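Local coordinates for galactofuranose-binding protein YtfQ (Escherichia coli, PDB 2VK2) that binds alpha- and beta-galactofuranose as the solute-binding protein of the YtfQRT-YjfF ABC transporter, at residues A[114-119]-A[148-153]; A[130-135]-A[177-182]; A[198-203]-A[223-228]; A[243-248]-A[277-282]. One frame throughout, in Å; residues are numbered along the deposited sequence.

All four contacts lie in the lobe built round the mixed sheet that ends in strand 278-280. Contact 2 and contact 3 are wholly buried, whereas contacts 1 and 4 are only partly so. Contacts 2, 3 and 4 each use strands of that sheet; contact 1 joins two helices packed on it, and Ile116 and Trp119 reach down to residues of contacts 3 and 4. Their chemistry follows their place. Contact 2 is apolar packing, contact 1 is close backbone packing at glycines with a water-bridged polar margin, contact 4 is backbone pairing at the sheet edge, and contact 3 buries carboxylates, one of them, Asp227, on the sugar. Asp200 and Ser244 tie contact 3 to contact 4.

Contact 1: residues A[114-119]-A[148-153]; sequences KLIGDW and KGFAEA
Ala153 and Phe150 meet Gly117 from the neighbouring helix. The methyl CB of Ala153 sits 3.7 Å from Gly117 CA. With CG anti to the backbone N (chi1 -178°), Phe150 leans toward the other helix and brings CD1 to 3.6 Å from the same Gly117 CA. The ring lies obliquely to this carbon and to Ile116 CG2, which is 4.0 Å from Phe150 CE1. A side chain at Gly117 would run into Ala153 CB, and one at Gly149 into Lys114 N, so the two glycines let the backbones draw together: Lys114 CA comes 3.5 Å from Gly149 O in a CA-H...O contact. The segment axes approach to 7.2 Å, inclined by 29° and running the same way; their helices, 109-124 and 141-153, flank strand 129-135 in the chain and lie side by side on the mixed sheet of this periplasmic-binding-protein lobe. Toward solvent, Asp118 OD1 lies 3.4 Å from Ala153 CB, and one water donates to both Asp118 OD1 and Ala153 O. Asp118 OD2 takes Lys114 NZ on its syn lone pair at 2.8 Å, a salt bridge between residues one turn apart. Beyond this shell, Tyr196 of strand 194-197 stacks on the Phe150 ring, and Ile116 reaches Val245 of strand 243-246.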
loop_
_atom_site.group_PDB
_atom_site.type_symbol
_atom_site.label_atom_id
_atom_site.label_comp_id
_atom_site.label_asym_id
_atom_site.label_seq_id
_atom_site.Cartn_x
_atom_site.Cartn_y
_atom_site.Cartn_z
ATOM N N LYS A 114 12.041 -0.704 -5.273
ATOM C CA LYS A 114 13.133 -0.789 -6.239
ATOM C C LYS A 114 12.840 -0.001 -7.511
ATOM O O LYS A 114 13.726 0.650 -8.056
ATOM C CB LYS A 114 13.394 -2.252 -6.594
ATOM C CG LYS A 114 14.523 -2.490 -7.573
ATOM C CD LYS A 114 14.660 -3.971 -7.862
ATOM C CE LYS A 114 15.855 -4.272 -8.738
ATOM N NZ LYS A 114 15.739 -3.637 -10.075
ATOM N N LEU A 115 11.603 -0.075 -7.992
ATOM C CA LEU A 115 11.225 0.654 -9.203
ATOM C C LEU A 115 11.415 2.161 -9.030
ATOM O O LEU A 115 11.917 2.834 -9.933
ATOM C CB LEU A 115 9.781 0.340 -9.598
ATOM C CG LEU A 115 9.537 -1.068 -10.149
ATOM C CD1 LEU A 115 8.046 -1.328 -10.291
ATOM C CD2 LEU A 115 10.253 -1.272 -11.481
ATOM N N ILE A 116 11.028 2.689 -7.872
ATOM C CA ILE A 116 11.218 4.113 -7.585
ATOM C C ILE A 116 12.703 4.447 -7.410
ATOM O O ILE A 116 13.176 5.464 -7.925
ATOM C CB ILE A 116 10.425 4.557 -6.331
ATOM C CG1 ILE A 116 8.912 4.454 -6.576
ATOM C CG2 ILE A 116 10.803 5.981 -5.924
ATOM C CD1 ILE A 116 8.383 5.390 -7.666
ATOM N N GLY A 117 13.434 3.593 -6.698
ATOM C CA GLY A 117 14.867 3.792 -6.499
ATOM C C GLY A 117 15.655 3.781 -7.797
ATOM O O GLY A 117 16.497 4.653 -8.025
ATOM N N ASP A 118 15.374 2.800 -8.653
ATOM C CA ASP A 118 16.024 2.699 -9.963
ATOM C C ASP A 118 15.731 3.943 -10.803
ATOM O O ASP A 118 16.623 4.488 -11.461
ATOM C CB ASP A 118 15.544 1.458 -10.729
ATOM C CG ASP A 118 16.065 0.152 -10.150
ATOM O OD1 ASP A 118 16.974 0.172 -9.294
ATOM O OD2 ASP A 118 15.556 -0.908 -10.572
ATOM N N TRP A 119 14.478 4.388 -10.774
ATOM C CA TRP A 119 14.085 5.597 -11.486
ATOM C C TRP A 119 14.901 6.796 -10.996
ATOM O O TRP A 119 15.420 7.570 -11.804
ATOM C CB TRP A 119 12.584 5.874 -11.333
ATOM C CG TRP A 119 12.246 7.263 -11.752
ATOM C CD1 TRP A 119 12.056 7.710 -13.024
ATOM C CD2 TRP A 119 12.119 8.405 -10.900
ATOM N NE1 TRP A 119 11.803 9.059 -13.016
ATOM C CE2 TRP A 119 11.834 9.511 -11.725
ATOM C CE3 TRP A 119 12.208 8.599 -9.517
ATOM C CZ2 TRP A 119 11.639 10.792 -11.212
ATOM C CZ3 TRP A 119 12.012 9.871 -9.009
ATOM C CH2 TRP A 119 11.730 10.951 -9.856
ATOM N N LYS A 148 13.044 -1.243 2.194
ATOM C CA LYS A 148 14.151 -2.103 1.764
ATOM C C LYS A 148 14.408 -2.000 0.261
ATOM O O LYS A 148 15.554 -1.897 -0.166
ATOM C CB LYS A 148 13.892 -3.570 2.141
ATOM C CG LYS A 148 15.009 -4.524 1.704
ATOM C CD LYS A 148 14.657 -5.984 1.951
ATOM C CE LYS A 148 15.690 -6.926 1.347
ATOM N NZ LYS A 148 15.186 -8.327 1.258
ATOM N N GLY A 149 13.347 -2.056 -0.538
ATOM C CA GLY A 149 13.491 -2.025 -1.993
ATOM C C GLY A 149 14.168 -0.763 -2.499
ATOM O O GLY A 149 15.070 -0.817 -3.334
ATOM N N PHE A 150 13.734 0.375 -1.974
ATOM C CA PHE A 150 14.321 1.661 -2.336
ATOM C C PHE A 150 15.776 1.739 -1.880
ATOM O O PHE A 150 16.645 2.150 -2.645
ATOM C CB PHE A 150 13.501 2.792 -1.716
ATOM C CG PHE A 150 13.986 4.170 -2.070
ATOM C CD1 PHE A 150 13.596 4.780 -3.259
ATOM C CD2 PHE A 150 14.812 4.868 -1.205
ATOM C CE1 PHE A 150 14.041 6.059 -3.583
ATOM C CE2 PHE A 150 15.257 6.142 -1.519
ATOM C CZ PHE A 150 14.866 6.741 -2.709
ATOM N N ALA A 151 16.028 1.322 -0.638
ATOM C CA ALA A 151 17.374 1.332 -0.061
ATOM C C ALA A 151 18.358 0.508 -0.886
ATOM O O ALA A 151 19.488 0.938 -1.138
ATOM C CB ALA A 151 17.335 0.819 1.375
ATOM N N GLU A 152 17.927 -0.674 -1.313
ATOM C CA GLU A 152 18.777 -1.546 -2.120
ATOM C C GLU A 152 19.056 -0.939 -3.493
ATOM O O GLU A 152 20.180 -1.009 -3.983
ATOM C CB GLU A 152 18.145 -2.930 -2.276
ATOM C CG GLU A 152 18.079 -3.740 -0.986
ATOM C CD GLU A 152 19.441 -4.136 -0.443
ATOM O OE1 GLU A 152 20.404 -4.245 -1.230
ATOM O OE2 GLU A 152 19.543 -4.349 0.785
ATOM N N ALA A 153 18.039 -0.328 -4.096
ATOM C CA ALA A 153 18.171 0.263 -5.431
ATOM C C ALA A 153 19.159 1.428 -5.486
ATOM O O ALA A 153 19.795 1.639 -6.517
ATOM C CB ALA A 153 16.810 0.707 -5.949
HETATM O O HOH W 1 19.329 1.257 -9.159
#

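Contact 2: residues A[130-135]-A[177-182]; sequences NVVELQ and EVMESF
The Phe182 ring carries Val178 CG1, from its own helix, over one face, 3.4 Å above the plane and offset toward the rim, while Glu133 O comes to its edge near the plane, 3.6 Å from Phe182 CE2. Val132 and Leu134 approach the ring obliquely from the strand. Val132 CB is 3.6 Å from Phe182 CD2, the two side chains lying alongside and pointing opposite ways. Leu134 CD2 touches Phe182 CE2 and lies 3.4 Å from Val178 CG1, an unusually close carbon-carbon approach. Met179, bent at chi2 (66°), crosses Val132 at about a right angle, and its SD and CE both lie 3.9 Å from Val132 CG2. Within the helix, Val178 O accepts from both Phe182 N and Ser181 OG, the hydroxyl at 2.6 Å. Glu133 points the opposite way from Val132, and its carboxylate is held on the other side of the sheet by Ser165, Lys147 and His198. Arg164 of strand 160-167 packs against Val132 and Phe182, and Ala206 of helix 200-212 against Leu134 and Met179. Segment 177-182 of helix 172-185 runs at 156° to segment 130-135 of the strand and covers one face of the mixed sheet: the helix-on-sheet packing of the three-layer alpha/beta lobe of a periplasmic binding protein.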
loop_
_atom_site.group_PDB
_atom_site.type_symbol
_atom_site.label_atom_id
_atom_site.label_comp_id
_atom_site.label_asym_id
_atom_site.label_seq_id
_atom_site.Cartn_x
_atom_site.Cartn_y
_atom_site.Cartn_z
ATOM N N ASN A 130 19.829 14.512 -1.792
ATOM C CA ASN A 130 19.310 14.189 -0.465
ATOM C C ASN A 130 17.844 13.828 -0.528
ATOM O O ASN A 130 17.024 14.606 -0.991
ATOM C CB ASN A 130 19.470 15.374 0.477
ATOM C CG ASN A 130 20.946 15.619 0.865
ATOM O OD1 ASN A 130 21.764 14.793 0.770
ATOM N ND2 ASN A 130 21.198 16.798 1.302
ATOM N N VAL A 131 17.559 12.627 -0.025
ATOM C CA VAL A 131 16.211 12.084 -0.004
ATOM C C VAL A 131 15.621 12.187 1.396
ATOM O O VAL A 131 16.304 11.930 2.388
ATOM C CB VAL A 131 16.214 10.604 -0.445
ATOM C CG1 VAL A 131 14.827 9.985 -0.298
ATOM C CG2 VAL A 131 16.705 10.484 -1.879
ATOM N N VAL A 132 14.355 12.579 1.475
ATOM C CA VAL A 132 13.589 12.439 2.705
ATOM C C VAL A 132 12.510 11.387 2.456
ATOM O O VAL A 132 11.877 11.372 1.393
ATOM C CB VAL A 132 12.996 13.782 3.197
ATOM C CG1 VAL A 132 14.117 14.783 3.465
ATOM C CG2 VAL A 132 11.982 14.352 2.207
ATOM N N GLU A 133 12.336 10.488 3.421
ATOM C CA GLU A 133 11.445 9.347 3.266
ATOM C C GLU A 133 10.242 9.456 4.190
ATOM O O GLU A 133 10.395 9.629 5.398
ATOM C CB GLU A 133 12.206 8.048 3.547
ATOM C CG GLU A 133 11.356 6.777 3.432
ATOM C CD GLU A 133 12.150 5.517 3.692
ATOM O OE1 GLU A 133 13.017 5.535 4.592
ATOM O OE2 GLU A 133 11.901 4.506 3.003
ATOM N N LEU A 134 9.052 9.355 3.606
ATOM C CA LEU A 134 7.817 9.253 4.362
ATOM C C LEU A 134 7.416 7.784 4.366
ATOM O O LEU A 134 6.937 7.255 3.361
ATOM C CB LEU A 134 6.721 10.116 3.733
ATOM C CG LEU A 134 7.010 11.622 3.745
ATOM C CD1 LEU A 134 5.999 12.379 2.895
ATOM C CD2 LEU A 134 7.018 12.157 5.167
ATOM N N GLN A 135 7.642 7.114 5.492
ATOM C CA GLN A 135 7.334 5.694 5.604
ATOM C C GLN A 135 5.860 5.462 5.858
ATOM O O GLN A 135 5.158 6.326 6.369
ATOM C CB GLN A 135 8.113 5.044 6.749
ATOM C CG GLN A 135 9.617 5.149 6.653
ATOM C CD GLN A 135 10.307 4.328 7.725
ATOM O OE1 GLN A 135 9.833 3.253 8.105
ATOM N NE2 GLN A 135 11.432 4.827 8.218
ATOM N N GLU A 177 2.247 16.925 7.432
ATOM C CA GLU A 177 2.813 17.329 8.721
ATOM C C GLU A 177 4.287 16.942 8.839
ATOM O O GLU A 177 5.122 17.753 9.245
ATOM C CB GLU A 177 2.010 16.689 9.856
ATOM C CG GLU A 177 2.504 16.993 11.263
ATOM C CD GLU A 177 1.806 16.147 12.308
ATOM O OE1 GLU A 177 0.574 15.970 12.200
ATOM O OE2 GLU A 177 2.485 15.654 13.233
ATOM N N VAL A 178 4.603 15.703 8.480
ATOM C CA VAL A 178 5.976 15.219 8.567
ATOM C C VAL A 178 6.871 15.927 7.546
ATOM O O VAL A 178 7.991 16.319 7.872
ATOM C CB VAL A 178 6.042 13.687 8.404
ATOM C CG1 VAL A 178 7.484 13.208 8.370
ATOM C CG2 VAL A 178 5.281 13.011 9.539
ATOM N N MET A 179 6.377 16.114 6.323
ATOM C CA MET A 179 7.139 16.847 5.310
ATOM C C MET A 179 7.435 18.280 5.757
ATOM O O MET A 179 8.537 18.781 5.531
ATOM C CB MET A 179 6.418 16.867 3.959
ATOM C CG MET A 179 7.268 17.406 2.809
ATOM S SD MET A 179 8.666 16.335 2.429
ATOM C CE MET A 179 9.649 17.414 1.388
ATOM N N GLU A 180 6.457 18.936 6.383
ATOM C CA GLU A 180 6.668 20.277 6.942
ATOM C C GLU A 180 7.838 20.289 7.924
ATOM O O GLU A 180 8.673 21.192 7.890
ATOM C CB GLU A 180 5.406 20.788 7.642
ATOM C CG GLU A 180 4.297 21.235 6.696
ATOM C CD GLU A 180 2.964 21.465 7.398
ATOM O OE1 GLU A 180 2.791 21.007 8.549
ATOM O OE2 GLU A 180 2.079 22.107 6.794
ATOM N N SER A 181 7.899 19.279 8.791
ATOM C CA SER A 181 8.989 19.168 9.762
ATOM C C SER A 181 10.334 18.923 9.074
ATOM O O SER A 181 11.353 19.470 9.495
ATOM C CB SER A 181 8.705 18.064 10.788
ATOM O OG SER A 181 8.925 16.774 10.249
ATOM N N PHE A 182 10.336 18.104 8.022
ATOM C CA PHE A 182 11.553 17.853 7.247
ATOM C C PHE A 182 12.055 19.129 6.570
ATOM O O PHE A 182 13.251 19.415 6.587
ATOM C CB PHE A 182 11.327 16.782 6.172
ATOM C CG PHE A 182 11.120 15.377 6.702
ATOM C CD1 PHE A 182 11.408 15.026 8.020
ATOM C CD2 PHE A 182 10.672 14.387 5.841
ATOM C CE1 PHE A 182 11.219 13.721 8.464
ATOM C CE2 PHE A 182 10.494 13.084 6.278
ATOM C CZ PHE A 182 10.763 12.753 7.588
#

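Contact 3: residues A[198-203]-A[223-228]; sequences HNDDMV and TGSIDG. With GZL (beta-D-galactofuranose), chain B.
The sugar site of this periplasmic binding protein lies at the C-terminal ends of parallel strands, and here the beta-alpha-beta unit of strand 194-197, helix 200-212 and strand 222-225, with the turn after its second strand, supplies two sugar-binding residues, Asn199 and Asp227. Asn199 is the N-cap of helix 200-212: its OD1 accepts from Met202 N at 3.0 Å, with the donor above the amide plane. The other branch, Asn199 ND2, gives an almost straight bond (174°) to O2 of the galactofuranose and a further one to Phe170 O. CG stands between the backbone N and the carbonyl carbon (chi1 78°), and the amide beyond it serves helix and sugar together. Asp227 faces the same sugar with both carboxylate oxygens, accepting from O3 on OD1 and from O2 on OD2, each at 2.6 Å. Beneath them, Asp200 is a second-shell residue that ties the strand end to the helix start. Its N donates to Ile226 O at 2.8 Å; its OD1 accepts from Ser225 OG on the anti side at 2.6 Å, and also from Ser244 OG; its OD2 takes Val229 N and, weakly, Gly228 N. An alanine at Asp200 would probably leave Ser225 OG and Val229 N without this acceptor, Gly228 N with at most its weak bond to Ser244 OG, and let the turn carrying Asp227 shift. Val203 packs beside this polar group, with CG1 3.5 Å from Ser225 OG and CG2 on Thr223 CB. One water accepts from Asp201 N and donates to Asp227 OD2, the latter at 2.7 Å.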
loop_
_atom_site.group_PDB
_atom_site.type_symbol
_atom_site.label_atom_id
_atom_site.label_comp_id
_atom_site.label_asym_id
_atom_site.label_seq_id
_atom_site.Cartn_x
_atom_site.Cartn_y
_atom_site.Cartn_z
ATOM N N HIS A 198 6.043 6.106 0.830
ATOM C CA HIS A 198 5.598 4.724 0.656
ATOM C C HIS A 198 4.199 4.611 0.061
ATOM O O HIS A 198 3.840 3.556 -0.444
ATOM C CB HIS A 198 5.674 3.963 1.975
ATOM C CG HIS A 198 7.069 3.732 2.451
ATOM N ND1 HIS A 198 7.350 2.952 3.549
ATOM C CD2 HIS A 198 8.262 4.160 1.972
ATOM C CE1 HIS A 198 8.656 2.926 3.740
ATOM N NE2 HIS A 198 9.234 3.644 2.795
ATOM N N ASN A 199 3.414 5.685 0.110
ATOM C CA ASN A 199 2.226 5.774 -0.731
ATOM C C ASN A 199 2.040 7.161 -1.329
ATOM O O ASN A 199 2.618 8.139 -0.852
ATOM C CB ASN A 199 0.951 5.255 -0.026
ATOM C CG ASN A 199 0.345 6.235 0.977
ATOM O OD1 ASN A 199 0.964 7.206 1.391
ATOM N ND2 ASN A 199 -0.881 5.942 1.399
ATOM N N ASP A 200 1.250 7.220 -2.399
ATOM C CA ASP A 200 0.945 8.480 -3.077
ATOM C C ASP A 200 0.331 9.511 -2.139
ATOM O O ASP A 200 0.685 10.682 -2.196
ATOM C CB ASP A 200 -0.051 8.270 -4.224
ATOM C CG ASP A 200 0.526 7.505 -5.404
ATOM O OD1 ASP A 200 1.758 7.477 -5.627
ATOM O OD2 ASP A 200 -0.297 6.937 -6.139
ATOM N N ASP A 201 -0.605 9.081 -1.294
ATOM C CA ASP A 201 -1.324 10.016 -0.423
ATOM C C ASP A 201 -0.376 10.832 0.451
ATOM O O ASP A 201 -0.520 12.048 0.548
ATOM C CB ASP A 201 -2.360 9.292 0.446
ATOM C CG ASP A 201 -3.656 9.006 -0.298
ATOM O OD1 ASP A 201 -3.610 8.743 -1.517
ATOM O OD2 ASP A 201 -4.725 9.039 0.344
ATOM N N MET A 202 0.601 10.172 1.068
ATOM C CA MET A 202 1.595 10.885 1.873
ATOM C C MET A 202 2.368 11.902 1.034
ATOM O O MET A 202 2.634 13.008 1.501
ATOM C CB MET A 202 2.567 9.916 2.547
ATOM C CG MET A 202 1.970 9.198 3.743
ATOM S SD MET A 202 3.157 8.180 4.637
ATOM C CE MET A 202 3.719 7.080 3.338
ATOM N N VAL A 203 2.709 11.532 -0.198
ATOM C CA VAL A 203 3.453 12.437 -1.079
ATOM C C VAL A 203 2.578 13.598 -1.571
ATOM O O VAL A 203 3.088 14.687 -1.831
ATOM C CB VAL A 203 4.106 11.685 -2.276
ATOM C CG1 VAL A 203 3.403 12.002 -3.592
ATOM C CG2 VAL A 203 5.582 12.038 -2.375
ATOM N N THR A 223 9.331 13.954 -6.531
ATOM C CA THR A 223 8.488 13.024 -5.782
ATOM C C THR A 223 8.500 11.646 -6.424
ATOM O O THR A 223 8.423 11.506 -7.646
ATOM C CB THR A 223 7.023 13.513 -5.660
ATOM O OG1 THR A 223 6.307 13.263 -6.878
ATOM C CG2 THR A 223 6.970 14.994 -5.314
ATOM N N GLY A 224 8.611 10.628 -5.575
ATOM C CA GLY A 224 8.467 9.235 -5.981
ATOM C C GLY A 224 7.598 8.551 -4.946
ATOM O O GLY A 224 7.851 8.675 -3.754
ATOM N N SER A 225 6.559 7.855 -5.392
ATOM C CA SER A 225 5.603 7.252 -4.471
ATOM C C SER A 225 4.928 6.043 -5.107
ATOM O O SER A 225 5.240 5.676 -6.235
ATOM C CB SER A 225 4.581 8.295 -4.014
ATOM O OG SER A 225 3.921 8.893 -5.116
ATOM N N ILE A 226 4.033 5.404 -4.360
ATOM C CA ILE A 226 3.432 4.151 -4.792
ATOM C C ILE A 226 1.924 4.170 -4.572
ATOM O O ILE A 226 1.454 4.648 -3.544
ATOM C CB ILE A 226 4.058 2.963 -4.019
ATOM C CG1 ILE A 226 5.558 2.853 -4.328
ATOM C CG2 ILE A 226 3.357 1.651 -4.361
ATOM C CD1 ILE A 226 6.355 2.118 -3.274
ATOM N N ASP A 227 1.202 3.673 -5.580
ATOM C CA ASP A 227 -0.226 3.277 -5.534
ATOM C C ASP A 227 -0.893 3.531 -6.880
ATOM O O ASP A 227 -1.663 2.703 -7.357
ATOM C CB ASP A 227 -1.058 3.989 -4.457
ATOM C CG ASP A 227 -0.954 3.341 -3.091
ATOM O OD1 ASP A 227 -0.426 2.214 -2.967
ATOM O OD2 ASP A 227 -1.421 3.985 -2.138
ATOM N N GLY A 228 -0.608 4.685 -7.477
ATOM C CA GLY A 228 -1.291 5.106 -8.693
ATOM C C GLY A 228 -2.719 5.533 -8.422
ATOM O O GLY A 228 -3.631 5.138 -9.146
HETATM C C6 GZL B . -0.694 -1.683 -0.057
HETATM C C5 GZL B . -0.932 -1.233 1.191
HETATM C C4 GZL B . -0.910 0.234 1.580
HETATM C C3 GZL B . -0.961 1.322 0.542
HETATM C C2 GZL B . -1.837 2.251 0.898
HETATM O O6 GZL B . -0.705 -2.989 -0.341
HETATM O O5 GZL B . -1.112 -2.116 2.179
HETATM O O4 GZL B . -2.030 0.538 2.422
HETATM O O3 GZL B . -0.158 1.351 -0.515
HETATM C C1 GZL B . -2.559 1.836 2.129
HETATM O O2 GZL B . -2.121 3.403 0.287
HETATM O O1 GZL B . -2.309 2.723 3.214
HETATM O O HOH W 2 -1.961 6.639 -1.781
#

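Contact 4: residues A[243-248]-A[277-282]; sequences ASVELT and STLYLP. With GZL (beta-D-galactofuranose), chain B.
Strands 243-246 and 278-280 run antiparallel, with Ser244 and Tyr280 as a hydrogen-bonded pair (Ser244 N to Tyr280 O 3.0 Å, Tyr280 N to Ser244 O 2.8 Å) and Val245 and Leu279 as a non-hydrogen-bonded pair. Strand 278-280 thereby closes the mixed sheet of this periplasmic-binding-protein lobe as its one antiparallel member, at the edge. Val245 and Leu279 share one face, where their side chains cross at about a right angle and Val245 CG2 meets Leu279 CD1 at 4.0 Å. Ala243 CB lies 3.7 Å from Leu281 CD2, and Trp119 of helix 109-124 covers both of these residues. On the other face, Tyr280 CG, anti to the carbonyl carbon (chi1 -73°), starts the ring toward Glu246; the ring has Thr278 CG2 over one face and Glu246 CB in plane at its edge, 3.6 Å from Tyr280 CE2. The Glu246 and Tyr280 side chains cross obliquely, with carboxylate and ring planes 53° apart. Water joins the polar ends: one molecule donates to Glu246 OE2, a weak bond, and lies 2.6 Å from Tyr280 OH, with which it is also hydrogen-bonded. An alanine at Tyr280 would probably open a gap beside Glu246 CB and Thr278 CG2 and leave that water without its phenol partner. Further along, a water donates to Glu246 O and accepts from Ser277 OG. The chain then enters the sugar pocket at Leu247, where CD2 rests 3.4 Å from C6 of the galactofuranose.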
loop_
_atom_site.group_PDB
_atom_site.type_symbol
_atom_site.label_atom_id
_atom_site.label_comp_id
_atom_site.label_asym_id
_atom_site.label_seq_id
_atom_site.Cartn_x
_atom_site.Cartn_y
_atom_site.Cartn_z
ATOM N N ALA A 243 7.029 10.456 -10.267
ATOM C CA ALA A 243 7.035 9.009 -10.475
ATOM C C ALA A 243 6.110 8.302 -9.497
ATOM O O ALA A 243 6.102 8.614 -8.308
ATOM C CB ALA A 243 8.459 8.475 -10.335
ATOM N N SER A 244 5.326 7.355 -10.004
ATOM C CA SER A 244 4.489 6.521 -9.145
ATOM C C SER A 244 4.362 5.108 -9.690
ATOM O O SER A 244 4.238 4.906 -10.894
ATOM C CB SER A 244 3.097 7.130 -8.980
ATOM O OG SER A 244 2.281 6.313 -8.146
ATOM N N VAL A 245 4.359 4.135 -8.785
ATOM C CA VAL A 245 4.172 2.738 -9.145
ATOM C C VAL A 245 2.717 2.348 -8.906
ATOM O O VAL A 245 2.196 2.520 -7.805
ATOM C CB VAL A 245 5.097 1.824 -8.318
ATOM C CG1 VAL A 245 4.821 0.364 -8.630
ATOM C CG2 VAL A 245 6.555 2.161 -8.598
ATOM N N GLU A 246 2.070 1.816 -9.937
ATOM C CA GLU A 246 0.680 1.390 -9.833
ATOM C C GLU A 246 0.532 0.147 -8.962
ATOM O O GLU A 246 1.302 -0.803 -9.091
ATOM C CB GLU A 246 0.118 1.090 -11.220
ATOM C CG GLU A 246 -1.347 0.700 -11.225
ATOM C CD GLU A 246 -1.789 0.128 -12.555
ATOM O OE1 GLU A 246 -2.416 0.869 -13.336
ATOM O OE2 GLU A 246 -1.509 -1.061 -12.821
ATOM N N LEU A 247 -0.482 0.167 -8.101
ATOM C CA LEU A 247 -0.887 -0.981 -7.299
ATOM C C LEU A 247 -2.365 -1.224 -7.559
ATOM O O LEU A 247 -3.187 -0.341 -7.322
ATOM C CB LEU A 247 -0.675 -0.684 -5.817
ATOM C CG LEU A 247 -1.168 -1.742 -4.823
ATOM C CD1 LEU A 247 -0.340 -3.012 -4.937
ATOM C CD2 LEU A 247 -1.124 -1.190 -3.417
ATOM N N THR A 248 -2.720 -2.411 -8.043
ATOM C CA THR A 248 -4.129 -2.690 -8.313
ATOM C C THR A 248 -4.951 -2.624 -7.026
ATOM O O THR A 248 -4.551 -3.186 -6.011
ATOM C CB THR A 248 -4.358 -4.052 -8.996
ATOM O OG1 THR A 248 -5.756 -4.211 -9.259
ATOM C CG2 THR A 248 -3.873 -5.207 -8.127
ATOM N N SER A 277 3.251 -4.893 -10.830
ATOM C CA SER A 277 3.711 -3.533 -10.529
ATOM C C SER A 277 4.291 -2.871 -11.775
ATOM O O SER A 277 5.105 -3.472 -12.473
ATOM C CB SER A 277 4.790 -3.562 -9.448
ATOM O OG SER A 277 4.305 -4.140 -8.251
ATOM N N THR A 278 3.883 -1.629 -12.033
ATOM C CA THR A 278 4.357 -0.873 -13.192
ATOM C C THR A 278 4.661 0.568 -12.801
ATOM O O THR A 278 3.842 1.222 -12.160
ATOM C CB THR A 278 3.304 -0.859 -14.316
ATOM O OG1 THR A 278 2.880 -2.199 -14.595
ATOM C CG2 THR A 278 3.871 -0.226 -15.583
ATOM N N LEU A 279 5.840 1.049 -13.193
ATOM C CA LEU A 279 6.221 2.447 -12.991
ATOM C C LEU A 279 5.533 3.337 -14.020
ATOM O O LEU A 279 5.560 3.043 -15.218
ATOM C CB LEU A 279 7.735 2.608 -13.119
ATOM C CG LEU A 279 8.291 4.023 -12.936
ATOM C CD1 LEU A 279 8.172 4.460 -11.488
ATOM C CD2 LEU A 279 9.731 4.079 -13.400
ATOM N N TYR A 280 4.932 4.423 -13.547
ATOM C CA TYR A 280 4.317 5.417 -14.417
ATOM C C TYR A 280 4.905 6.796 -14.159
ATOM O O TYR A 280 5.126 7.193 -13.013
ATOM C CB TYR A 280 2.802 5.425 -14.224
ATOM C CG TYR A 280 2.134 4.213 -14.828
ATOM C CD1 TYR A 280 2.069 4.047 -16.208
ATOM C CD2 TYR A 280 1.577 3.223 -14.024
ATOM C CE1 TYR A 280 1.467 2.934 -16.772
ATOM C CE2 TYR A 280 0.969 2.105 -14.580
ATOM C CZ TYR A 280 0.917 1.968 -15.953
ATOM O OH TYR A 280 0.316 0.864 -16.513
ATOM N N LEU A 281 5.158 7.510 -15.253
ATOM C CA LEU A 281 5.739 8.848 -15.232
ATOM C C LEU A 281 4.750 9.809 -15.902
ATOM O O LEU A 281 3.753 9.361 -16.461
ATOM C CB LEU A 281 7.087 8.831 -15.962
ATOM C CG LEU A 281 8.093 7.789 -15.456
ATOM C CD1 LEU A 281 9.352 7.794 -16.311
ATOM C CD2 LEU A 281 8.445 8.015 -13.989
ATOM N N PRO A 282 5.003 11.131 -15.828
ATOM C CA PRO A 282 4.034 12.107 -16.346
ATOM C C PRO A 282 3.611 11.935 -17.809
ATOM O O PRO A 282 2.502 12.332 -18.161
ATOM C CB PRO A 282 4.754 13.444 -16.145
ATOM C CG PRO A 282 5.642 13.193 -14.971
ATOM C CD PRO A 282 6.155 11.807 -15.206
HETATM C C6 GZL B . -0.694 -1.683 -0.057
HETATM C C5 GZL B . -0.932 -1.233 1.191
HETATM C C4 GZL B . -0.910 0.234 1.580
HETATM C C3 GZL B . -0.961 1.322 0.542
HETATM C C2 GZL B . -1.837 2.251 0.898
HETATM O O6 GZL B . -0.705 -2.989 -0.341
HETATM O O5 GZL B . -1.112 -2.116 2.179
HETATM O O4 GZL B . -2.030 0.538 2.422
HETATM O O3 GZL B . -0.158 1.351 -0.515
HETATM C C1 GZL B . -2.559 1.836 2.129
HETATM O O2 GZL B . -2.121 3.403 0.287
HETATM O O1 GZL B . -2.309 2.723 3.214
HETATM O O HOH W 3 2.251 -2.681 -7.346
HETATM O O HOH W 4 0.837 -2.312 -12.343
HETATM O O HOH W 5 -1.675 -0.669 -15.677
#